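Local structure of 3-phytase (Klebsiella pneumoniae, 2WNH) at residues V322-R327 against R337-A342; Q363-P368 against Q382-A387; A40-P45 against K180-F185. The protein probably removes phosphate from phytate (inositol hexakisphosphate) as a 3-phytase of the histidine acid phosphatase family. The protein carries 3 engineered substitutions. All blocks are in the same frame, centred on the assembly; numbering follows the deposited sequence.

How the contacts relate
Contacts 1 and 2 are neighbours, their centres about 10 Å apart, and the strand carrying 337-342 is common ground. It pairs with strand 320-328 inside contact 1 and with strand 361-364, which runs into contact 2. Arg337 and Glu364 join the two by a salt bridge, NE of Arg337 standing 2.8 Å from OE2 of Glu364. Contact 3 lies on the opposite side of the chain's centre, about 43 Å from contact 1 and 45 Å from contact 2 between centres, and touches neither. All three lie away from His358, which binds Mg2+ in this protein although none is bound to this chain here; a sodium ion sits about 12 Å from the Trp326 side chain of contact 1.

Contact 1 (V322-R327 against R337-A342); sequences VLERWR and RVYFQA
Val322 gives up more surface here than any other residue, and all three of its side-chain carbons meet Tyr339. Its CB sits over one face of the phenol ring, 3.6 Å from Tyr339 CZ, in a CH-pi contact. CG1, anti to the backbone N, reaches the hydroxyl end of the ring, while CG2 turns to Gln341 and lies 3.5 Å from its NE2, which hydrogen-bonds Ser320. Tyr339 takes the crowded first torsion (chi1 59°), with CG between N and the carbonyl carbon, and this brings the ring back across the neighbouring strand. On the ring's other face Arg337 NH2 hovers 4.0 Å above the plane, offset toward the rim, so the phenol lies between valine and guanidinium.

The backbones form an antiparallel beta hairpin, strand 320-328 with 334-342, within the large mixed sheet of the histidine phosphatase fold, where strand 14-24 pairs with the outer side of 320-328 and strand 361-364 with 334-342. Val322 and Tyr339 are a hydrogen-bonded pair, with Val322 N 2.8 Å from Tyr339 O and nearly straight at 170°; Glu324 and Arg337 form the next such pair. Between them, Leu323 and Val338 pack on the other face of the sheet, CD2 of Leu323 3.7 Å from CG2 of Val338.

Arg337 runs extended beside Glu324 and makes a salt bridge from NH1 to Glu324 OE1, 3.0 Å, the two planes 55° apart; its NE belongs to Glu364. That same OE1 accepts from Trp326 NE1 at 2.9 Å, in the plane of the indole. The guanidinium and the N-H and O-H donors would favour the ionised carboxylate. Tyr339 OH donates to Glu324 OE2 at 2.7 Å, from well above the carboxylate plane, and Tyr75 of helix 58-77 is a further hydrogen-bond partner of OE2.

Contact 2 (Q363-P368 against Q382-A387); sequences QEWRQP and QAAITA
Two donors grip the carbonyl oxygen of Ala383: the helix's own Ala387 N at 3.1 Å, and Gln367 NE2, which comes in from the loop at 3.2 Å. The second bond is weak, bent to 147° at the hydrogen. Gln367 gets there by taking the crowded first torsion (chi1 67°) and then running out straight, so that the amide at its tip reaches the side of the helix at Ala383 and Ala387. While NE2 goes to Ala383, the other branch, OE1, presses against the methyl of Ala387, 3.2 Å from its CB.

Beyond strand 361-364 the chain leaves the sheet as a loop, returns to it through strands 371-373 and 376-380, and enters helix 381-388; the contact ties that loop to the helix. Trp365 packs beside Gln367. With CG anti to its backbone N (chi1 175°), the indole reaches the helix with its six-membered ring: CZ3 is 4.1 Å from Ala384 CB, approached obliquely, and the CZ2 side has Ala387 CB at the ring edge, 4.3 Å away. The same indole stands edge-to-face to Phe303. Cys379, on strand 376-380, is touched by the side chains of both Trp365 and Ala384.

Contact 3 (A40-P45 against K180-F185); sequences AATGRP and KPCPIF
Ile184 lies along the last turn of helix 32-42, and its side chain can be followed outward over Ala41. CB starts 3.5 Å from Ala41 CB. CG2, between the backbone N and the carbonyl carbon, leans on Ala41 O at 3.7 Å, and CG1, anti to N, passes the same methyl at 4.1 Å. CD1 ends 4.4 Å from Ala41 CB, and the side chain as a whole also packs on Val206 and Met210 of helix 204-219. From the same residue, Ile184 N donates to Ala41 O at 3.2 Å, nearly straight (173°) and onto a lone pair in the carbonyl plane. Pro183 CD crowds that oxygen too, at 3.1 Å.

The helix finishes in a Schellman motif, with Gly43 at positive phi. Next to it, Cys182, disulfide-bonded to Cys176, sets its SG 3.9 Å from Thr42 CA. A water donates to Thr42 O at 2.7 Å and also to Pro181 O, bridging the two segments, weakly on the Pro181 side. A helix's carboxyl end gathers carbonyl oxygens and their partial negative charge; here a loop N-H and a water take up two of them, which would be expected to ease that charge.

Contact 1 (V322-R327 against R337-A342)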
ATOM      1  N   VAL B 322       5.154  30.315   6.553  1.00 13.34           N
ATOM      2  CA  VAL B 322       3.836  29.795   6.896  1.00 14.54           C
ATOM      3  C   VAL B 322       3.163  30.628   7.975  1.00 14.88           C
ATOM      4  O   VAL B 322       3.787  30.935   9.000  1.00 15.46           O
ATOM      5  CB  VAL B 322       3.891  28.310   7.357  1.00 15.35           C
ATOM      6  CG1 VAL B 322       2.468  27.818   7.719  1.00 15.99           C
ATOM      7  CG2 VAL B 322       4.529  27.414   6.287  1.00 17.16           C
ATOM      8  N   LEU B 323       1.868  30.908   7.774  1.00 13.47           N
ATOM      9  CA  LEU B 323       1.002  31.418   8.847  1.00 14.85           C
ATOM     10  C   LEU B 323      -0.054  30.349   9.154  1.00 14.94           C
ATOM     11  O   LEU B 323      -0.713  29.853   8.237  1.00 15.52           O
ATOM     12  CB  LEU B 323       0.267  32.671   8.385  1.00 15.58           C
ATOM     13  CG  LEU B 323       1.091  33.781   7.735  1.00 19.20           C
ATOM     14  CD1 LEU B 323       0.148  34.900   7.235  1.00 22.12           C
ATOM     15  CD2 LEU B 323       2.134  34.313   8.693  1.00 23.91           C
ATOM     16  N   GLU B 324      -0.216  30.031  10.431  1.00 14.40           N
ATOM     17  CA  GLU B 324      -1.248  29.090  10.883  1.00 15.26           C
ATOM     18  C   GLU B 324      -2.179  29.737  11.908  1.00 15.68           C
ATOM     19  O   GLU B 324      -1.712  30.277  12.903  1.00 15.43           O
ATOM     20  CB  GLU B 324      -0.594  27.863  11.548  1.00 16.38           C
ATOM     21  CG  GLU B 324       0.105  26.898  10.563  1.00 15.59           C
ATOM     22  CD  GLU B 324       0.941  25.812  11.263  1.00 18.13           C
ATOM     23  OE1 GLU B 324       1.090  25.831  12.517  1.00 16.07           O
ATOM     24  OE2 GLU B 324       1.484  24.930  10.557  1.00 15.97           O
ATOM     25  N   ARG B 325      -3.487  29.627  11.684  1.00 16.37           N
ATOM     26  CA  ARG B 325      -4.469  30.016  12.711  1.00 16.20           C
ATOM     27  C   ARG B 325      -4.861  28.803  13.534  1.00 16.60           C
ATOM     28  O   ARG B 325      -5.328  27.806  12.989  1.00 16.55           O
ATOM     29  CB  ARG B 325      -5.731  30.630  12.086  1.00 16.60           C
ATOM     30  CG  ARG B 325      -6.636  31.274  13.150  1.00 20.42           C
ATOM     31  CD  ARG B 325      -7.842  31.918  12.527  1.00 18.30           C
ATOM     32  NE  ARG B 325      -8.906  30.975  12.196  1.00 19.59           N
ATOM     33  CZ  ARG B 325      -9.348  30.735  10.963  1.00 21.17           C
ATOM     34  NH1 ARG B 325      -8.790  31.331   9.907  1.00 23.76           N
ATOM     35  NH2 ARG B 325     -10.347  29.877  10.780  1.00 21.53           N
ATOM     36  N   TRP B 326      -4.644  28.918  14.847  1.00 15.13           N
ATOM     37  CA  TRP B 326      -4.953  27.901  15.833  1.00 16.61           C
ATOM     38  C   TRP B 326      -6.036  28.388  16.775  1.00 17.77           C
ATOM     39  O   TRP B 326      -6.215  29.580  16.976  1.00 17.87           O
ATOM     40  CB  TRP B 326      -3.719  27.576  16.664  1.00 16.93           C
ATOM     41  CG  TRP B 326      -2.666  26.793  15.908  1.00 15.94           C
ATOM     42  CD1 TRP B 326      -1.690  27.297  15.065  1.00 17.20           C
ATOM     43  CD2 TRP B 326      -2.475  25.369  15.927  1.00 15.20           C
ATOM     44  NE1 TRP B 326      -0.919  26.275  14.576  1.00 14.44           N
ATOM     45  CE2 TRP B 326      -1.370  25.082  15.083  1.00 16.16           C
ATOM     46  CE3 TRP B 326      -3.132  24.309  16.571  1.00 15.75           C
ATOM     47  CZ2 TRP B 326      -0.907  23.769  14.863  1.00 16.45           C
ATOM     48  CZ3 TRP B 326      -2.666  22.994  16.358  1.00 17.26           C
ATOM     49  CH2 TRP B 326      -1.556  22.743  15.515  1.00 18.20           C
ATOM     50  N   ARG B 327      -6.742  27.442  17.371  1.00 17.32           N
ATOM     51  CA  ARG B 327      -7.804  27.771  18.317  1.00 19.51           C
ATOM     52  C   ARG B 327      -7.590  26.949  19.569  1.00 18.77           C
ATOM     53  O   ARG B 327      -7.291  25.742  19.508  1.00 16.94           O
ATOM     54  CB  ARG B 327      -9.158  27.460  17.695  1.00 20.02           C
ATOM     55  CG  ARG B 327     -10.318  27.750  18.586  1.00 22.42           C
ATOM     56  CD  ARG B 327     -11.514  28.088  17.730  1.00 21.57           C
ATOM     57  NE  ARG B 327     -11.945  26.939  16.925  1.00 23.91           N
ATOM     58  CZ  ARG B 327     -12.992  26.971  16.109  1.00 21.86           C
ATOM     59  NH1 ARG B 327     -13.705  28.087  15.995  1.00 23.30           N
ATOM     60  NH2 ARG B 327     -13.326  25.890  15.406  1.00 21.66           N
ATOM     61  N   ARG B 337       0.440  31.268  14.524  1.00 15.82           N
ATOM     62  CA  ARG B 337       1.814  30.770  14.504  1.00 15.08           C
ATOM     63  C   ARG B 337       2.429  31.185  13.177  1.00 15.88           C
ATOM     64  O   ARG B 337       1.782  31.090  12.125  1.00 16.77           O
ATOM     65  CB  ARG B 337       1.807  29.243  14.641  1.00 14.75           C
ATOM     66  CG  ARG B 337       3.171  28.621  14.572  1.00 16.37           C
ATOM     67  CD  ARG B 337       3.096  27.160  14.897  1.00 15.43           C
ATOM     68  NE  ARG B 337       4.417  26.561  14.828  1.00 17.10           N
ATOM     69  CZ  ARG B 337       4.700  25.459  14.149  1.00 19.48           C
ATOM     70  NH1 ARG B 337       3.752  24.833  13.453  1.00 18.00           N
ATOM     71  NH2 ARG B 337       5.941  24.990  14.168  1.00 21.79           N
ATOM     72  N   VAL B 338       3.679  31.660  13.215  1.00 14.39           N
ATOM     73  CA  VAL B 338       4.324  32.202  12.024  1.00 15.19           C
ATOM     74  C   VAL B 338       5.724  31.613  11.986  1.00 15.33           C
ATOM     75  O   VAL B 338       6.464  31.693  12.970  1.00 15.15           O
ATOM     76  CB  VAL B 338       4.427  33.753  12.118  1.00 15.87           C
ATOM     77  CG1 VAL B 338       5.139  34.298  10.898  1.00 17.15           C
ATOM     78  CG2 VAL B 338       3.052  34.355  12.250  1.00 17.85           C
ATOM     79  N   TYR B 339       6.100  30.979  10.872  1.00 13.78           N
ATOM     80  CA  TYR B 339       7.444  30.399  10.825  1.00 13.77           C
ATOM     81  C   TYR B 339       8.001  30.309   9.422  1.00 14.05           C
ATOM     82  O   TYR B 339       7.260  30.437   8.441  1.00 15.62           O
ATOM     83  CB  TYR B 339       7.494  29.022  11.519  1.00 14.62           C
ATOM     84  CG  TYR B 339       6.568  27.974  10.963  1.00 15.17           C
ATOM     85  CD1 TYR B 339       5.264  27.869  11.423  1.00 17.12           C
ATOM     86  CD2 TYR B 339       7.013  27.068   9.995  1.00 15.94           C
ATOM     87  CE1 TYR B 339       4.414  26.897  10.929  1.00 17.03           C
ATOM     88  CE2 TYR B 339       6.162  26.066   9.493  1.00 16.30           C
ATOM     89  CZ  TYR B 339       4.862  26.009   9.964  1.00 16.66           C
ATOM     90  OH  TYR B 339       3.972  25.038   9.537  1.00 16.90           O
ATOM     91  N   PHE B 340       9.314  30.114   9.341  1.00 13.32           N
ATOM     92  CA  PHE B 340       9.980  29.889   8.087  1.00 14.08           C
ATOM     93  C   PHE B 340      10.625  28.514   8.171  1.00 14.46           C
ATOM     94  O   PHE B 340      11.183  28.151   9.211  1.00 14.73           O
ATOM     95  CB  PHE B 340      11.060  30.944   7.824  1.00 14.11           C
ATOM     96  CG  PHE B 340      11.788  30.734   6.521  1.00 15.37           C
ATOM     97  CD1 PHE B 340      11.142  30.935   5.298  1.00 16.45           C
ATOM     98  CD2 PHE B 340      13.111  30.296   6.510  1.00 17.47           C
ATOM     99  CE1 PHE B 340      11.790  30.711   4.083  1.00 14.61           C
ATOM    100  CE2 PHE B 340      13.772  30.081   5.280  1.00 15.36           C
ATOM    101  CZ  PHE B 340      13.110  30.287   4.078  1.00 14.27           C
ATOM    102  N   GLN B 341      10.503  27.743   7.098  1.00 15.14           N
ATOM    103  CA  GLN B 341      11.055  26.389   7.075  1.00 15.32           C
ATOM    104  C   GLN B 341      11.817  26.109   5.790  1.00 14.99           C
ATOM    105  O   GLN B 341      11.434  26.604   4.726  1.00 14.13           O
ATOM    106  CB  GLN B 341       9.929  25.350   7.270  1.00 13.71           C
ATOM    107  CG  GLN B 341       8.972  25.253   6.085  1.00 16.26           C
ATOM    108  CD  GLN B 341       7.808  24.311   6.356  1.00 18.99           C
ATOM    109  OE1 GLN B 341       7.975  23.281   7.004  1.00 18.65           O
ATOM    110  NE2 GLN B 341       6.625  24.674   5.876  1.00 15.99           N
ATOM    111  N   ALA B 342      12.861  25.278   5.909  1.00 15.70           N
ATOM    112  CA  ALA B 342      13.686  24.815   4.769  1.00 14.90           C
ATOM    113  C   ALA B 342      14.369  23.492   5.072  1.00 14.58           C
ATOM    114  O   ALA B 342      14.465  23.087   6.216  1.00 16.13           O
ATOM    115  CB  ALA B 342      14.774  25.853   4.449  1.00 13.47           C
TER

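Contact 2 (Q363-P368 against Q382-A387)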
ATOM      1  N   GLN B 363      12.341  28.203  11.944  1.00 17.55           N
ATOM      2  CA  GLN B 363      12.413  29.269  12.936  1.00 18.20           C
ATOM      3  C   GLN B 363      11.072  29.974  13.050  1.00 17.32           C
ATOM      4  O   GLN B 363      10.457  30.358  12.056  1.00 16.08           O
ATOM      5  CB  GLN B 363      13.522  30.275  12.604  1.00 18.80           C
ATOM      6  CG  GLN B 363      13.689  31.314  13.713  1.00 21.29           C
ATOM      7  CD  GLN B 363      14.982  32.111  13.589  1.00 25.43           C
ATOM      8  OE1 GLN B 363      15.989  31.641  13.018  1.00 24.90           O
ATOM      9  NE2 GLN B 363      14.968  33.323  14.144  1.00 24.47           N
ATOM     10  N   GLU B 364      10.605  30.120  14.281  1.00 17.21           N
ATOM     11  CA  GLU B 364       9.326  30.772  14.490  1.00 17.14           C
ATOM     12  C   GLU B 364       9.489  32.241  14.857  1.00 19.06           C
ATOM     13  O   GLU B 364      10.426  32.603  15.572  1.00 18.88           O
ATOM     14  CB  GLU B 364       8.590  30.061  15.638  1.00 18.05           C
ATOM     15  CG  GLU B 364       8.337  28.577  15.424  1.00 19.62           C
ATOM     16  CD  GLU B 364       7.637  27.972  16.627  1.00 21.82           C
ATOM     17  OE1 GLU B 364       8.271  27.923  17.741  1.00 20.87           O
ATOM     18  OE2 GLU B 364       6.458  27.563  16.467  1.00 19.62           O
ATOM     19  N   TRP B 365       8.581  33.075  14.366  1.00 18.11           N
ATOM     20  CA  TRP B 365       8.445  34.474  14.792  1.00 18.46           C
ATOM     21  C   TRP B 365       7.766  34.524  16.153  1.00 18.89           C
ATOM     22  O   TRP B 365       6.946  33.652  16.485  1.00 18.16           O
ATOM     23  CB  TRP B 365       7.593  35.220  13.756  1.00 19.09           C
ATOM     24  CG  TRP B 365       7.262  36.634  14.090  1.00 20.36           C
ATOM     25  CD1 TRP B 365       8.008  37.749  13.800  1.00 21.09           C
ATOM     26  CD2 TRP B 365       6.067  37.108  14.732  1.00 19.44           C
ATOM     27  NE1 TRP B 365       7.361  38.887  14.253  1.00 21.00           N
ATOM     28  CE2 TRP B 365       6.169  38.519  14.822  1.00 20.09           C
ATOM     29  CE3 TRP B 365       4.924  36.477  15.253  1.00 20.17           C
ATOM     30  CZ2 TRP B 365       5.174  39.302  15.398  1.00 21.29           C
ATOM     31  CZ3 TRP B 365       3.956  37.259  15.847  1.00 18.50           C
ATOM     32  CH2 TRP B 365       4.079  38.655  15.911  1.00 21.82           C
ATOM     33  N   ARG B 366       8.083  35.546  16.934  1.00 19.47           N
ATOM     34  CA  ARG B 366       7.416  35.757  18.215  1.00 20.16           C
ATOM     35  C   ARG B 366       7.460  37.228  18.614  1.00 21.14           C
ATOM     36  O   ARG B 366       8.229  38.017  18.062  1.00 20.50           O
ATOM     37  CB  ARG B 366       8.042  34.897  19.315  1.00 21.94           C
ATOM     38  CG  ARG B 366       9.512  35.200  19.593  1.00 24.83           C
ATOM     39  CD  ARG B 366       9.940  34.649  20.963  1.00 32.55           C
ATOM     40  NE  ARG B 366       9.155  35.274  22.031  1.00 40.02           N
ATOM     41  CZ  ARG B 366       8.279  34.644  22.815  1.00 40.12           C
ATOM     42  NH1 ARG B 366       8.079  33.333  22.704  1.00 41.11           N
ATOM     43  NH2 ARG B 366       7.614  35.336  23.734  1.00 39.87           N
ATOM     44  N   GLN B 367       6.617  37.570  19.575  1.00 21.47           N
ATOM     45  CA  GLN B 367       6.624  38.882  20.205  1.00 22.37           C
ATOM     46  C   GLN B 367       6.101  38.682  21.613  1.00 23.17           C
ATOM     47  O   GLN B 367       5.564  37.616  21.916  1.00 22.25           O
ATOM     48  CB  GLN B 367       5.765  39.856  19.413  1.00 22.78           C
ATOM     49  CG  GLN B 367       4.249  39.573  19.406  1.00 22.38           C
ATOM     50  CD  GLN B 367       3.480  40.726  18.770  1.00 24.32           C
ATOM     51  OE1 GLN B 367       4.064  41.763  18.443  1.00 24.43           O
ATOM     52  NE2 GLN B 367       2.174  40.552  18.596  1.00 23.94           N
ATOM     53  N   PRO B 368       6.295  39.673  22.512  1.00 24.69           N
ATOM     54  CA  PRO B 368       5.738  39.508  23.867  1.00 23.94           C
ATOM     55  C   PRO B 368       4.270  39.084  23.852  1.00 22.45           C
ATOM     56  O   PRO B 368       3.485  39.566  23.017  1.00 23.01           O
ATOM     57  CB  PRO B 368       5.885  40.914  24.468  1.00 24.96           C
ATOM     58  CG  PRO B 368       7.140  41.445  23.798  1.00 26.30           C
ATOM     59  CD  PRO B 368       7.057  40.937  22.373  1.00 26.62           C
ATOM     60  N   GLN B 382      -5.219  38.689  17.067  1.00 19.81           N
ATOM     61  CA  GLN B 382      -5.343  40.085  16.580  1.00 20.64           C
ATOM     62  C   GLN B 382      -4.066  40.913  16.747  1.00 20.17           C
ATOM     63  O   GLN B 382      -3.659  41.643  15.835  1.00 20.29           O
ATOM     64  CB  GLN B 382      -6.516  40.818  17.239  0.80 21.87           C
ATOM     65  CG  GLN B 382      -6.824  42.156  16.552  0.80 25.76           C
ATOM     66  CD  GLN B 382      -6.861  42.031  15.028  0.80 30.07           C
ATOM     67  OE1 GLN B 382      -7.659  41.253  14.483  0.80 33.29           O
ATOM     68  NE2 GLN B 382      -5.987  42.777  14.337  0.80 28.24           N
ATOM     69  N   ALA B 383      -3.447  40.809  17.922  1.00 19.74           N
ATOM     70  CA  ALA B 383      -2.182  41.485  18.186  1.00 19.50           C
ATOM     71  C   ALA B 383      -1.072  41.045  17.230  1.00 19.15           C
ATOM     72  O   ALA B 383      -0.195  41.842  16.896  1.00 18.97           O
ATOM     73  CB  ALA B 383      -1.744  41.241  19.635  1.00 18.84           C
ATOM     74  N   ALA B 384      -1.086  39.771  16.820  1.00 18.91           N
ATOM     75  CA  ALA B 384      -0.079  39.262  15.891  1.00 18.83           C
ATOM     76  C   ALA B 384      -0.297  39.854  14.501  1.00 19.27           C
ATOM     77  O   ALA B 384       0.650  40.348  13.860  1.00 18.53           O
ATOM     78  CB  ALA B 384      -0.114  37.741  15.858  1.00 19.71           C
ATOM     79  N   ILE B 385      -1.546  39.820  14.042  1.00 18.11           N
ATOM     80  CA  ILE B 385      -1.926  40.440  12.765  1.00 20.14           C
ATOM     81  C   ILE B 385      -1.522  41.919  12.706  1.00 21.14           C
ATOM     82  O   ILE B 385      -0.942  42.371  11.719  1.00 21.15           O
ATOM     83  CB  ILE B 385      -3.437  40.268  12.503  1.00 21.11           C
ATOM     84  CG1 ILE B 385      -3.787  38.762  12.412  1.00 20.66           C
ATOM     85  CG2 ILE B 385      -3.880  41.061  11.270  1.00 24.00           C
ATOM     86  CD1 ILE B 385      -3.291  38.057  11.150  1.00 19.89           C
ATOM     87  N   THR B 386      -1.829  42.654  13.768  1.00 21.73           N
ATOM     88  CA  THR B 386      -1.502  44.080  13.844  1.00 22.43           C
ATOM     89  C   THR B 386      -0.003  44.320  13.771  1.00 20.77           C
ATOM     90  O   THR B 386       0.452  45.185  13.021  1.00 22.69           O
ATOM     91  CB  THR B 386      -2.066  44.706  15.125  1.00 21.55           C
ATOM     92  OG1 THR B 386      -3.496  44.604  15.091  1.00 23.35           O
ATOM     93  CG2 THR B 386      -1.676  46.203  15.225  1.00 23.67           C
ATOM     94  N   ALA B 387       0.758  43.565  14.553  1.00 21.59           N
ATOM     95  CA  ALA B 387       2.207  43.704  14.552  1.00 20.96           C
ATOM     96  C   ALA B 387       2.824  43.356  13.199  1.00 21.06           C
ATOM     97  O   ALA B 387       3.698  44.077  12.693  1.00 20.26           O
ATOM     98  CB  ALA B 387       2.842  42.875  15.675  1.00 20.26           C
TER

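Contact 3 (A40-P45 against K180-F185)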
ATOM      1  N   ALA B  40      30.093  36.204 -18.102  1.00 25.71           N
ATOM      2  CA  ALA B  40      30.856  37.434 -18.377  1.00 26.76           C
ATOM      3  C   ALA B  40      31.773  37.776 -17.213  1.00 27.77           C
ATOM      4  O   ALA B  40      32.951  38.094 -17.420  1.00 28.67           O
ATOM      5  CB  ALA B  40      29.915  38.614 -18.694  1.00 26.01           C
ATOM      6  N   ALA B  41      31.244  37.684 -15.993  1.00 27.80           N
ATOM      7  CA  ALA B  41      31.994  37.976 -14.763  1.00 27.89           C
ATOM      8  C   ALA B  41      33.277  37.168 -14.583  1.00 28.40           C
ATOM      9  O   ALA B  41      34.247  37.653 -13.985  1.00 28.04           O
ATOM     10  CB  ALA B  41      31.099  37.775 -13.544  1.00 28.68           C
ATOM     11  N   THR B  42      33.272  35.925 -15.057  1.00 27.97           N
ATOM     12  CA  THR B  42      34.387  35.004 -14.803  1.00 28.38           C
ATOM     13  C   THR B  42      35.148  34.662 -16.076  1.00 28.22           C
ATOM     14  O   THR B  42      36.119  33.914 -16.037  1.00 29.56           O
ATOM     15  CB  THR B  42      33.894  33.684 -14.150  1.00 28.93           C
ATOM     16  OG1 THR B  42      32.890  33.095 -14.992  1.00 29.40           O
ATOM     17  CG2 THR B  42      33.321  33.953 -12.780  1.00 27.18           C
ATOM     18  N   GLY B  43      34.683  35.206 -17.196  1.00 27.93           N
ATOM     19  CA  GLY B  43      35.307  35.010 -18.497  1.00 28.70           C
ATOM     20  C   GLY B  43      35.344  33.566 -18.960  1.00 28.94           C
ATOM     21  O   GLY B  43      36.247  33.169 -19.694  1.00 29.90           O
ATOM     22  N   ARG B  44      34.371  32.761 -18.529  1.00 28.09           N
ATOM     23  CA  ARG B  44      34.314  31.370 -18.995  1.00 27.94           C
ATOM     24  C   ARG B  44      32.882  30.816 -18.945  1.00 27.15           C
ATOM     25  O   ARG B  44      32.030  31.380 -18.259  1.00 25.27           O
ATOM     26  CB  ARG B  44      35.296  30.487 -18.200  1.00 27.72           C
ATOM     27  CG  ARG B  44      34.709  29.749 -17.034  1.00 33.18           C
ATOM     28  CD  ARG B  44      34.740  30.587 -15.808  1.00 31.28           C
ATOM     29  NE  ARG B  44      35.552  30.117 -14.684  1.00 34.01           N
ATOM     30  CZ  ARG B  44      36.261  28.985 -14.572  1.00 34.11           C
ATOM     31  NH1 ARG B  44      36.331  28.095 -15.540  1.00 34.86           N
ATOM     32  NH2 ARG B  44      36.912  28.748 -13.434  1.00 29.04           N
ATOM     33  N   PRO B  45      32.616  29.729 -19.689  1.00 26.36           N
ATOM     34  CA  PRO B  45      31.296  29.103 -19.628  1.00 25.77           C
ATOM     35  C   PRO B  45      31.109  28.318 -18.337  1.00 25.38           C
ATOM     36  O   PRO B  45      32.071  27.746 -17.799  1.00 24.50           O
ATOM     37  CB  PRO B  45      31.310  28.143 -20.818  1.00 25.99           C
ATOM     38  CG  PRO B  45      32.770  27.765 -20.951  1.00 27.34           C
ATOM     39  CD  PRO B  45      33.514  29.029 -20.633  1.00 27.47           C
ATOM     40  N   LYS B 180      44.097  33.838 -15.316  1.00 51.85           N
ATOM     41  CA  LYS B 180      43.165  34.377 -16.296  1.00 50.94           C
ATOM     42  C   LYS B 180      42.406  35.559 -15.711  1.00 49.55           C
ATOM     43  O   LYS B 180      42.221  35.634 -14.493  1.00 49.32           O
ATOM     44  CB  LYS B 180      42.189  33.303 -16.781  1.00 51.49           C
ATOM     45  CG  LYS B 180      42.641  32.601 -18.049  1.00 53.71           C
ATOM     46  CD  LYS B 180      43.387  31.309 -17.748  1.00 56.61           C
ATOM     47  CE  LYS B 180      44.226  30.850 -18.941  1.00 58.70           C
ATOM     48  NZ  LYS B 180      43.488  30.875 -20.241  1.00 60.20           N
ATOM     49  N   PRO B 181      41.988  36.506 -16.574  1.00 48.47           N
ATOM     50  CA  PRO B 181      41.120  37.601 -16.128  1.00 47.15           C
ATOM     51  C   PRO B 181      39.793  37.111 -15.526  1.00 45.22           C
ATOM     52  O   PRO B 181      39.112  36.252 -16.103  1.00 45.25           O
ATOM     53  CB  PRO B 181      40.863  38.393 -17.420  1.00 47.53           C
ATOM     54  CG  PRO B 181      42.026  38.056 -18.308  1.00 48.41           C
ATOM     55  CD  PRO B 181      42.318  36.619 -18.007  1.00 48.44           C
ATOM     56  N   CYS B 182      39.454  37.657 -14.363  1.00 42.71           N
ATOM     57  CA  CYS B 182      38.174  37.395 -13.713  1.00 40.47           C
ATOM     58  C   CYS B 182      37.592  38.774 -13.426  1.00 39.39           C
ATOM     59  O   CYS B 182      37.725  39.277 -12.308  1.00 39.77           O
ATOM     60  CB  CYS B 182      38.397  36.600 -12.427  1.00 39.80           C
ATOM     61  SG  CYS B 182      37.152  35.331 -12.049  0.70 36.26           S
ATOM     62  N   PRO B 183      36.969  39.398 -14.450  1.00 38.77           N
ATOM     63  CA  PRO B 183      36.554  40.812 -14.461  1.00 38.74           C
ATOM     64  C   PRO B 183      35.807  41.288 -13.203  1.00 38.01           C
ATOM     65  O   PRO B 183      36.168  42.324 -12.630  1.00 37.90           O
ATOM     66  CB  PRO B 183      35.645  40.904 -15.692  1.00 38.86           C
ATOM     67  CG  PRO B 183      36.116  39.832 -16.583  1.00 39.84           C
ATOM     68  CD  PRO B 183      36.604  38.718 -15.706  1.00 38.35           C
ATOM     69  N   ILE B 184      34.797  40.535 -12.769  1.00 36.55           N
ATOM     70  CA  ILE B 184      33.958  40.949 -11.627  1.00 35.37           C
ATOM     71  C   ILE B 184      34.711  41.327 -10.331  1.00 35.44           C
ATOM     72  O   ILE B 184      34.248  42.185  -9.572  1.00 34.74           O
ATOM     73  CB  ILE B 184      32.824  39.906 -11.326  1.00 34.95           C
ATOM     74  CG1 ILE B 184      31.651  40.534 -10.556  1.00 34.03           C
ATOM     75  CG2 ILE B 184      33.366  38.691 -10.588  1.00 33.53           C
ATOM     76  CD1 ILE B 184      30.852  41.577 -11.344  1.00 34.72           C
ATOM     77  N   PHE B 185      35.851  40.694 -10.062  1.00 35.54           N
ATOM     78  CA  PHE B 185      36.542  40.940  -8.792  1.00 36.18           C
ATOM     79  C   PHE B 185      37.340  42.245  -8.829  1.00 37.57           C
ATOM     80  O   PHE B 185      37.783  42.730  -7.796  1.00 37.10           O
ATOM     81  CB  PHE B 185      37.386  39.726  -8.368  1.00 35.06           C
ATOM     82  CG  PHE B 185      36.556  38.491  -8.104  1.00 34.10           C
ATOM     83  CD1 PHE B 185      36.282  37.585  -9.126  1.00 33.93           C
ATOM     84  CD2 PHE B 185      36.017  38.262  -6.843  1.00 34.65           C
ATOM     85  CE1 PHE B 185      35.477  36.450  -8.890  1.00 34.72           C
ATOM     86  CE2 PHE B 185      35.211  37.131  -6.592  1.00 35.19           C
ATOM     87  CZ  PHE B 185      34.945  36.229  -7.623  1.00 33.11           C
TER
HETATM   88  O   HOH W   1      38.502  33.016 -15.091  1.00 39.30           O